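PDB 3GDC: multicopper oxidase from Arthrobacter sp. FB24, which probably oxidises phenolic substrates with its copper centres while reducing molecular oxygen to water, as laccases do. Local coordinates for residues 126-131 with 253-258. Sequence-based numbering, arbitrary orientation.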
loop_
_atom_site.group_PDB
_atom_site.type_symbol
_atom_site.label_atom_id
_atom_site.label_comp_id
_atom_site.label_asym_id
_atom_site.label_seq_id
_atom_site.Cartn_x
_atom_site.Cartn_y
_atom_site.Cartn_z
ATOM N N PHE A 126 -1.740 16.041 -17.148
ATOM C CA PHE A 126 -3.130 15.731 -16.862
ATOM C C PHE A 126 -3.202 14.668 -15.767
ATOM O O PHE A 126 -2.295 13.837 -15.621
ATOM C CB PHE A 126 -3.932 15.371 -18.121
ATOM C CG PHE A 126 -3.759 13.955 -18.621
ATOM C CD1 PHE A 126 -4.452 12.894 -18.030
ATOM C CD2 PHE A 126 -2.962 13.690 -19.735
ATOM C CE1 PHE A 126 -4.321 11.591 -18.523
ATOM C CE2 PHE A 126 -2.824 12.382 -20.232
ATOM C CZ PHE A 126 -3.507 11.340 -19.626
ATOM N N GLY A 127 -4.255 14.753 -14.971
ATOM C CA GLY A 127 -4.467 13.800 -13.895
ATOM C C GLY A 127 -5.184 14.407 -12.719
ATOM O O GLY A 127 -5.712 15.519 -12.784
ATOM N N THR A 128 -5.221 13.641 -11.639
ATOM C CA THR A 128 -5.882 14.052 -10.409
ATOM C C THR A 128 -4.790 14.356 -9.408
ATOM O O THR A 128 -3.996 13.473 -9.052
ATOM C CB THR A 128 -6.807 12.924 -9.925
ATOM O OG1 THR A 128 -7.829 12.719 -10.908
ATOM C CG2 THR A 128 -7.428 13.235 -8.577
ATOM N N HIS A 129 -4.732 15.618 -8.981
ATOM C CA HIS A 129 -3.655 16.091 -8.128
ATOM C C HIS A 129 -4.231 16.777 -6.885
ATOM O O HIS A 129 -5.428 16.651 -6.588
ATOM C CB HIS A 129 -2.717 17.029 -8.915
ATOM C CG HIS A 129 -2.303 16.492 -10.253
ATOM N ND1 HIS A 129 -1.563 15.335 -10.399
ATOM C CD2 HIS A 129 -2.515 16.964 -11.509
ATOM C CE1 HIS A 129 -1.348 15.113 -11.685
ATOM N NE2 HIS A 129 -1.916 16.086 -12.379
ATOM N N LEU A 130 -3.372 17.484 -6.161
ATOM C CA LEU A 130 -3.737 18.123 -4.907
ATOM C C LEU A 130 -2.752 19.240 -4.613
ATOM O O LEU A 130 -1.724 19.378 -5.296
ATOM C CB LEU A 130 -3.765 17.099 -3.751
ATOM C CG LEU A 130 -2.457 16.426 -3.292
ATOM C CD1 LEU A 130 -2.535 16.060 -1.777
ATOM C CD2 LEU A 130 -2.107 15.212 -4.104
ATOM N N TYR A 131 -3.084 20.048 -3.616
ATOM C CA TYR A 131 -2.199 21.088 -3.119
ATOM C C TYR A 131 -2.344 21.130 -1.600
ATOM O O TYR A 131 -3.380 20.706 -1.042
ATOM C CB TYR A 131 -2.524 22.454 -3.765
ATOM C CG TYR A 131 -3.909 22.983 -3.446
ATOM C CD1 TYR A 131 -4.127 23.781 -2.315
ATOM C CD2 TYR A 131 -5.002 22.662 -4.256
ATOM C CE1 TYR A 131 -5.407 24.266 -2.004
ATOM C CE2 TYR A 131 -6.300 23.130 -3.948
ATOM C CZ TYR A 131 -6.482 23.934 -2.822
ATOM O OH TYR A 131 -7.730 24.395 -2.501
ATOM N N ARG A 253 -3.576 9.457 -4.789
ATOM C CA ARG A 253 -4.897 9.857 -5.256
ATOM C C ARG A 253 -5.131 9.179 -6.590
ATOM O O ARG A 253 -4.194 8.643 -7.188
ATOM C CB ARG A 253 -5.040 11.390 -5.342
ATOM C CG ARG A 253 -4.250 12.081 -6.464
ATOM C CD ARG A 253 -2.782 12.221 -6.104
ATOM N NE ARG A 253 -2.046 13.007 -7.101
ATOM C CZ ARG A 253 -0.733 13.218 -7.076
ATOM N NH1 ARG A 253 0.022 12.721 -6.098
ATOM N NH2 ARG A 253 -0.168 13.940 -8.041
ATOM N N GLY A 254 -6.377 9.162 -7.044
ATOM C CA GLY A 254 -6.699 8.498 -8.303
ATOM C C GLY A 254 -8.138 8.697 -8.704
ATOM O O GLY A 254 -8.902 9.370 -8.005
ATOM N N ILE A 255 -8.506 8.112 -9.836
ATOM C CA ILE A 255 -9.872 8.173 -10.314
ATOM C C ILE A 255 -10.514 6.799 -10.195
ATOM O O ILE A 255 -9.894 5.795 -10.563
ATOM C CB ILE A 255 -9.945 8.648 -11.784
ATOM C CG1 ILE A 255 -9.324 10.045 -11.900
ATOM C CG2 ILE A 255 -11.389 8.622 -12.279
ATOM C CD1 ILE A 255 -9.184 10.563 -13.343
ATOM N N LEU A 256 -11.738 6.768 -9.666
ATOM C CA LEU A 256 -12.555 5.559 -9.688
ATOM C C LEU A 256 -13.694 5.768 -10.671
ATOM O O LEU A 256 -14.313 6.837 -10.686
ATOM C CB LEU A 256 -13.157 5.223 -8.318
ATOM C CG LEU A 256 -12.658 5.652 -6.936
ATOM C CD1 LEU A 256 -13.054 4.599 -5.912
ATOM C CD2 LEU A 256 -11.177 5.975 -6.826
ATOM N N GLU A 257 -13.981 4.750 -11.473
ATOM C CA GLU A 257 -15.104 4.799 -12.406
ATOM C C GLU A 257 -16.005 3.595 -12.211
ATOM O O GLU A 257 -15.526 2.453 -12.178
ATOM C CB GLU A 257 -14.619 4.846 -13.856
ATOM C CG GLU A 257 -13.815 6.092 -14.203
ATOM C CD GLU A 257 -13.637 6.280 -15.706
ATOM O OE1 GLU A 257 -14.094 5.410 -16.476
ATOM O OE2 GLU A 257 -13.043 7.308 -16.109
ATOM N N LEU A 258 -17.299 3.848 -12.062
ATOM C CA LEU A 258 -18.256 2.752 -12.000
ATOM C C LEU A 258 -19.659 3.107 -12.482
ATOM O O LEU A 258 -20.001 4.273 -12.632
ATOM C CB LEU A 258 -18.307 2.169 -10.584
ATOM C CG LEU A 258 -18.950 2.968 -9.453
ATOM C CD1 LEU A 258 -19.138 2.014 -8.285
ATOM C CD2 LEU A 258 -18.087 4.141 -9.030
#
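R253 meets T128 and H129 in a side-chain hydrogen-bonded contact, not strand pairing, buried between the two cupredoxin-like domains. Segments 127-131 and 253-258 lie in different sheets, with an angle of 140° between their N-to-C directions. CG of R253 sits between the backbone N and the carbonyl carbon, and the chain then bends at chi2. R253 NE donates to T128 O at 2.8 Å, meeting a lone pair of the carbonyl oxygen. R253 NH2 donates to H129 ND1 at 3.1 Å, and this bond is nearly straight at 168°. The imidazole receives it at its edge, with ring and guanidinium planes 70° apart. The H129 ring is fixed from its other nitrogen too, since NE2 hydrogen-bonds P125 O. L130 CD2 covers one face of the guanidinium off its centre, at a height of 3.4 Å. R253 NH1 hydrogen-bonds G251 O and forms a salt bridge with D244 of the second subunit. An alanine in place of R253 would probably leave H129 ND1 and T128 O without these donors and D244 of the second subunit without this salt bridge. T128 OG1 packs 3.2 Å from I255 CG1 and hydrogen-bonds H208. Strand 127-132 pairs with 91-92 and 147-153; strand 253-258 lies between 205-211 and 228-232.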